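Local atomic coordinates of putative uncharacterized protein (Caulobacter crescentus, PDB entry 4KWY), a protein that probably acts as an outer-membrane lipoprotein of the LptE family that helps assemble lipopolysaccharide at the cell surface. Residues Gln111-Gly114 with Gln115-Ala119; Ile126-Asp129 with Leu130-Leu134. One frame throughout, in Å; residues are numbered along the deposited sequence.

Contact 1: residues Gln111-Gly114 with Gln115-Ala119; sequences QQDG and QERAA
Asp-113 and Arg-117 form a salt bridge across one turn of helix 104-135. Asp-113 OD2 and Arg-117 NE lie 2.8 Å apart, and the N-H points almost straight at the oxygen (178°). The nitrogen's partner sits in the guanidinium plane, at its edge. The carboxylate is not coplanar with it: NE meets OD2 from above the carboxylate plane, and the two planes are 44° apart. This is therefore a single-point bridge rather than a two-pronged one. A water takes over at the second nitrogen. It donates to Asp-113 OD2 at 2.7 Å and accepts from Arg-117 NH2 at 3.1 Å. OD2 thus has two donors, and NE and NH2 are engaged by OD2 and the water.

The torsions bring the ends together. Asp-113 has CG opposite its backbone N (chi1 173°), which holds the carboxylate out beside the helix. Arg-117 runs back past the carbonyl of Asp-113 to meet it and bends at chi3. Its guanidinium then lays one face over Gly-114, with NH2 3.6 Å from Gly-114 CA. NH2 has a further bond to Thr-97 O, so the arginine ties the helix to strand 86-99.

Gln-115 leaves the helix on another side. Its extended chain passes Gln-111 O, with CG 3.4 Å from that oxygen. Its amide serves Arg-21 through OE1 and Phe-55 O through NE2, which satisfies both polar ends of this buried residue. Glu-116 bends at chi2 and brings its CD to 3.4 Å from Gln-112 O.

Regular i to i+4 backbone bonds run beneath these groups. The arrangement is an i to i+4 Asp-Arg salt bridge where an alpha-helix borders strand 86-99, with Gln-115 and Ala-118 on the buried side, in a protein of the LptE family.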
ATOM      1  N   GLN A 111       9.015 -15.122  -1.257  1.00 45.69           N
ATOM      2  CA  GLN A 111       9.277 -13.739  -1.635  1.00 45.16           C
ATOM      3  C   GLN A 111       7.964 -13.023  -1.987  1.00 49.02           C
ATOM      4  O   GLN A 111       7.706 -11.918  -1.488  1.00 47.43           O
ATOM      5  CB  GLN A 111      10.291 -13.652  -2.799  1.00 49.56           C
ATOM      6  CG  GLN A 111      10.701 -12.184  -3.103  1.00 69.43           C
ATOM      7  CD  GLN A 111      11.676 -11.987  -4.239  1.00 89.12           C
ATOM      8  OE1 GLN A 111      11.597 -12.633  -5.298  1.00 89.99           O
ATOM      9  NE2 GLN A 111      12.564 -11.015  -4.066  1.00 74.30           N
ATOM     10  N   GLN A 112       7.129 -13.659  -2.811  1.00 46.88           N
ATOM     11  CA  GLN A 112       5.838 -13.082  -3.202  1.00 45.90           C
ATOM     12  C   GLN A 112       4.915 -12.909  -2.000  1.00 46.82           C
ATOM     13  O   GLN A 112       4.197 -11.920  -1.955  1.00 47.01           O
ATOM     14  CB  GLN A 112       5.160 -13.922  -4.290  1.00 49.70           C
ATOM     15  CG  GLN A 112       5.857 -13.767  -5.636  1.00 57.68           C
ATOM     16  CD  GLN A 112       5.143 -14.487  -6.734  1.00 77.89           C
ATOM     17  OE1 GLN A 112       4.711 -15.639  -6.583  1.00 71.15           O
ATOM     18  NE2 GLN A 112       4.998 -13.814  -7.869  1.00 77.40           N
ATOM     19  N   ASP A 113       4.953 -13.845  -1.032  1.00 42.91           N
ATOM     20  CA  ASP A 113       4.162 -13.772   0.197  1.00 41.59           C
ATOM     21  C   ASP A 113       4.670 -12.590   1.052  1.00 43.83           C
ATOM     22  O   ASP A 113       3.845 -11.836   1.566  1.00 42.83           O
ATOM     23  CB  ASP A 113       4.179 -15.099   0.970  1.00 44.34           C
ATOM     24  CG  ASP A 113       3.512 -15.017   2.328  1.00 49.88           C
ATOM     25  OD1 ASP A 113       2.269 -15.002   2.379  1.00 55.33           O
ATOM     26  OD2 ASP A 113       4.226 -14.914   3.320  1.00 44.78           O
ATOM     27  N   GLY A 114       5.994 -12.393   1.115  1.00 39.87           N
ATOM     28  CA  GLY A 114       6.600 -11.261   1.816  1.00 37.43           C
ATOM     29  C   GLY A 114       6.150  -9.935   1.218  1.00 40.39           C
ATOM     30  O   GLY A 114       5.763  -9.002   1.934  1.00 39.11           O
ATOM     31  N   GLN A 115       6.138  -9.864  -0.109  1.00 37.33           N
ATOM     32  CA  GLN A 115       5.691  -8.677  -0.841  1.00 36.18           C
ATOM     33  C   GLN A 115       4.203  -8.345  -0.576  1.00 40.32           C
ATOM     34  O   GLN A 115       3.853  -7.170  -0.373  1.00 40.06           O
ATOM     35  CB  GLN A 115       5.948  -8.883  -2.325  1.00 39.15           C
ATOM     36  CG  GLN A 115       7.427  -8.765  -2.646  1.00 46.88           C
ATOM     37  CD  GLN A 115       7.716  -8.819  -4.107  1.00 53.72           C
ATOM     38  OE1 GLN A 115       7.103  -9.584  -4.868  1.00 43.32           O
ATOM     39  NE2 GLN A 115       8.694  -8.032  -4.517  1.00 52.97           N
ATOM     40  N   GLU A 116       3.350  -9.379  -0.513  1.00 37.09           N
ATOM     41  CA  GLU A 116       1.924  -9.253  -0.216  1.00 36.76           C
ATOM     42  C   GLU A 116       1.712  -8.751   1.220  1.00 39.82           C
ATOM     43  O   GLU A 116       0.877  -7.875   1.459  1.00 39.30           O
ATOM     44  CB  GLU A 116       1.216 -10.600  -0.436  1.00 40.02           C
ATOM     45  CG  GLU A 116       0.724 -10.768  -1.867  1.00 61.57           C
ATOM     46  CD  GLU A 116       0.860 -12.150  -2.488  1.00 93.47           C
ATOM     47  OE1 GLU A 116       0.763 -13.158  -1.746  1.00 71.85           O
ATOM     48  OE2 GLU A 116       1.037 -12.218  -3.729  1.00 91.21           O
ATOM     49  N   ARG A 117       2.508  -9.280   2.171  1.00 35.10           N
ATOM     50  CA  ARG A 117       2.444  -8.917   3.578  1.00 32.74           C
ATOM     51  C   ARG A 117       2.915  -7.464   3.797  1.00 36.53           C
ATOM     52  O   ARG A 117       2.296  -6.739   4.581  1.00 35.24           O
ATOM     53  CB  ARG A 117       3.250  -9.911   4.404  1.00 30.99           C
ATOM     54  CG  ARG A 117       2.522 -11.251   4.542  1.00 31.10           C
ATOM     55  CD  ARG A 117       3.168 -12.117   5.605  1.00 27.64           C
ATOM     56  NE  ARG A 117       4.398 -12.741   5.134  1.00 27.41           N
ATOM     57  CZ  ARG A 117       5.618 -12.376   5.513  1.00 39.86           C
ATOM     58  NH1 ARG A 117       5.783 -11.395   6.393  1.00 26.01           N
ATOM     59  NH2 ARG A 117       6.681 -12.994   5.024  1.00 28.00           N
ATOM     60  N   ALA A 118       3.958  -7.026   3.062  1.00 35.12           N
ATOM     61  CA  ALA A 118       4.435  -5.637   3.109  1.00 34.19           C
ATOM     62  C   ALA A 118       3.334  -4.717   2.598  1.00 38.00           C
ATOM     63  O   ALA A 118       2.932  -3.795   3.311  1.00 37.45           O
ATOM     64  CB  ALA A 118       5.704  -5.486   2.277  1.00 35.07           C
ATOM     65  N   ALA A 119       2.760  -5.048   1.418  1.00 35.48           N
ATOM     66  CA  ALA A 119       1.680  -4.265   0.795  1.00 35.73           C
ATOM     67  C   ALA A 119       0.422  -4.195   1.689  1.00 40.78           C
ATOM     68  O   ALA A 119      -0.215  -3.145   1.743  1.00 41.75           O
ATOM     69  CB  ALA A 119       1.322  -4.831  -0.573  1.00 37.34           C
TER
HETATM   70  O   HOH W   1       6.903 -15.452   3.148  1.00 31.02           O

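Contact 2: residues Ile126-Asp129 with Leu130-Leu134; sequences IQLD and LATWL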
ATOM      1  N   ILE A 126      -1.839   3.293   5.809  1.00 39.04           N
ATOM      2  CA  ILE A 126      -2.381   4.385   5.004  1.00 39.20           C
ATOM      3  C   ILE A 126      -3.924   4.551   5.271  1.00 48.56           C
ATOM      4  O   ILE A 126      -4.394   5.681   5.448  1.00 47.93           O
ATOM      5  CB  ILE A 126      -2.070   4.141   3.496  1.00 38.93           C
ATOM      6  CG1 ILE A 126      -0.559   4.202   3.227  1.00 35.70           C
ATOM      7  CG2 ILE A 126      -2.846   5.147   2.590  1.00 39.78           C
ATOM      8  CD1 ILE A 126      -0.164   3.735   1.808  1.00 28.22           C
ATOM      9  N   GLN A 127      -4.683   3.410   5.310  1.00 47.56           N
ATOM     10  CA  GLN A 127      -6.138   3.347   5.514  1.00 49.17           C
ATOM     11  C   GLN A 127      -6.502   3.943   6.834  1.00 54.86           C
ATOM     12  O   GLN A 127      -7.503   4.628   6.904  1.00 57.43           O
ATOM     13  CB  GLN A 127      -6.653   1.897   5.428  1.00 50.87           C
ATOM     14  CG  GLN A 127      -8.179   1.746   5.431  1.00 72.90           C
ATOM     15  CD  GLN A 127      -8.683   1.040   6.667  1.00 90.55           C
ATOM     16  OE1 GLN A 127      -8.528  -0.175   6.828  1.00 89.95           O
ATOM     17  NE2 GLN A 127      -9.305   1.785   7.564  1.00 75.96           N
ATOM     18  N   LEU A 128      -5.705   3.677   7.874  1.00 51.94           N
ATOM     19  CA  LEU A 128      -5.871   4.196   9.227  1.00 53.64           C
ATOM     20  C   LEU A 128      -5.593   5.698   9.227  1.00 56.90           C
ATOM     21  O   LEU A 128      -6.344   6.450   9.829  1.00 58.66           O
ATOM     22  CB  LEU A 128      -4.931   3.434  10.197  1.00 53.18           C
ATOM     23  CG  LEU A 128      -4.631   4.098  11.560  1.00 60.93           C
ATOM     24  CD1 LEU A 128      -5.793   3.930  12.534  1.00 65.11           C
ATOM     25  CD2 LEU A 128      -3.332   3.598  12.166  1.00 61.38           C
ATOM     26  N   ASP A 129      -4.544   6.129   8.519  1.00 53.69           N
ATOM     27  CA  ASP A 129      -4.154   7.537   8.374  1.00 56.21           C
ATOM     28  C   ASP A 129      -5.257   8.358   7.623  1.00 62.60           C
ATOM     29  O   ASP A 129      -5.612   9.458   8.060  1.00 67.24           O
ATOM     30  CB  ASP A 129      -2.816   7.606   7.645  1.00 55.76           C
ATOM     31  CG  ASP A 129      -2.168   8.960   7.601  1.00 66.37           C
ATOM     32  OD1 ASP A 129      -2.716   9.853   6.921  1.00 69.27           O
ATOM     33  OD2 ASP A 129      -1.065   9.102   8.169  1.00 69.86           O
ATOM     34  N   LEU A 130      -5.821   7.790   6.553  1.00 55.28           N
ATOM     35  CA  LEU A 130      -6.894   8.403   5.767  1.00 54.96           C
ATOM     36  C   LEU A 130      -8.219   8.417   6.540  1.00 63.27           C
ATOM     37  O   LEU A 130      -8.978   9.388   6.417  1.00 65.13           O
ATOM     38  CB  LEU A 130      -7.103   7.669   4.447  1.00 51.94           C
ATOM     39  CG  LEU A 130      -6.008   7.720   3.404  1.00 53.67           C
ATOM     40  CD1 LEU A 130      -6.313   6.738   2.321  1.00 54.24           C
ATOM     41  CD2 LEU A 130      -5.872   9.082   2.774  1.00 53.67           C
ATOM     42  N   ALA A 131      -8.516   7.328   7.310  1.00 59.53           N
ATOM     43  CA  ALA A 131      -9.743   7.218   8.125  1.00 61.69           C
ATOM     44  C   ALA A 131      -9.735   8.251   9.237  1.00 66.87           C
ATOM     45  O   ALA A 131     -10.787   8.796   9.555  1.00 69.96           O
ATOM     46  CB  ALA A 131      -9.887   5.827   8.710  1.00 61.78           C
ATOM     47  N   THR A 132      -8.540   8.552   9.777  1.00 62.29           N
ATOM     48  CA  THR A 132      -8.284   9.559  10.811  1.00 65.44           C
ATOM     49  C   THR A 132      -8.525  10.946  10.211  1.00 69.39           C
ATOM     50  O   THR A 132      -9.095  11.813  10.865  1.00 73.30           O
ATOM     51  CB  THR A 132      -6.842   9.384  11.359  1.00 78.74           C
ATOM     52  OG1 THR A 132      -6.705   8.059  11.884  1.00 81.58           O
ATOM     53  CG2 THR A 132      -6.481  10.397  12.456  1.00 81.20           C
ATOM     54  N   TRP A 133      -8.113  11.136   8.961  1.00 62.98           N
ATOM     55  CA  TRP A 133      -8.258  12.399   8.226  1.00 62.97           C
ATOM     56  C   TRP A 133      -9.760  12.677   7.869  1.00 66.68           C
ATOM     57  O   TRP A 133     -10.258  13.768   8.153  1.00 68.45           O
ATOM     58  CB  TRP A 133      -7.341  12.360   6.992  1.00 57.73           C
ATOM     59  CG  TRP A 133      -7.280  13.652   6.254  1.00 58.81           C
ATOM     60  CD1 TRP A 133      -6.521  14.742   6.558  1.00 62.75           C
ATOM     61  CD2 TRP A 133      -7.997  13.976   5.063  1.00 57.88           C
ATOM     62  NE1 TRP A 133      -6.733  15.738   5.631  1.00 61.93           N
ATOM     63  CE2 TRP A 133      -7.641  15.296   4.706  1.00 61.99           C
ATOM     64  CE3 TRP A 133      -8.953  13.295   4.287  1.00 57.99           C
ATOM     65  CZ2 TRP A 133      -8.191  15.939   3.595  1.00 60.62           C
ATOM     66  CZ3 TRP A 133      -9.498  13.935   3.186  1.00 58.77           C
ATOM     67  CH2 TRP A 133      -9.115  15.238   2.851  1.00 60.00           C
ATOM     68  N   LEU A 134     -10.473  11.660   7.324  1.00 63.63           N
ATOM     69  CA  LEU A 134     -11.902  11.669   6.982  1.00 67.64           C
ATOM     70  C   LEU A 134     -12.824  11.719   8.229  1.00 79.49           C
ATOM     71  O   LEU A 134     -13.991  12.111   8.107  1.00 82.30           O
ATOM     72  CB  LEU A 134     -12.270  10.418   6.176  1.00 65.99           C
ATOM     73  CG  LEU A 134     -12.019  10.407   4.679  1.00 68.98           C
ATOM     74  CD1 LEU A 134     -12.049   8.997   4.177  1.00 67.07           C
ATOM     75  CD2 LEU A 134     -13.051  11.260   3.909  1.00 72.32           C
TER
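Leu-128 O is gripped twice by Thr-132. The hydroxyl OG1 donates to it at 2.6 Å, and the backbone N of Thr-132 donates to the same oxygen at 3.0 Å. The two donors reach Leu-128 O from opposite faces of its carbonyl plane, each tilted about 30° from it. Thr-132 can do this because OG1 lies beside its own backbone N (chi1 -58°) and so faces back down the helix. The methyl CG2 is turned elsewhere, opposite the backbone N.

Ile-126 and Leu-130 lie side by side and point the same way. The branch methyl CG2 of Ile-126 meets CD1 of Leu-130 at 3.8 Å. Leu-130 CG also rests 3.3 Å from Ile-126 O, the carbonyl that accepts its backbone N-H. Both side chains are buried and touch Leu-46 of strand 44-50, and Leu-130 also reaches Leu-10 and Leu-78.

Ala-131 sets its CB 3.2 Å from Gln-127 O. Of the Trp-133 side chain, CB stays near the preceding turn, 3.5 Å from Asp-129 O. With chi1 -173° its indole swings off to stack on His-88 and to meet the Tyr-44 ring at a steep angle. Asp-129 OD1 bonds to His-88 NE2, so the same histidine is held by two residues one turn apart.

The chemistry divides the helix into three sides. A hydroxyl-to-carbonyl bond satisfies the threonine hydroxyl on the exposed side, where Leu-128 and Thr-132 lie. The inner side offers the Ile-126 and Leu-130 pair to the protein core. The Asp-129 and Trp-133 side makes a polar and aromatic patch around their shared histidine.

Contact 1 and contact 2 lie in series on helix 104-135, the last helix of the chain. Contact 1 closes before contact 2 opens. Their centres are 22 Å apart and their nearest atoms about 7 Å, so they do not touch. They fall on opposite sides of the chain's centre. Both also meet helix 21-34 and strands 67-80 and 86-99. Contact 2 further reaches strand 44-50 and helix 5-10. One long helix thus runs across the mixed sheet and is fastened at separate points, mainly polar at 111-119 and more apolar and aromatic at 126-134. This is consistent with the helix-on-sheet arrangement of an LptE-family lipoprotein.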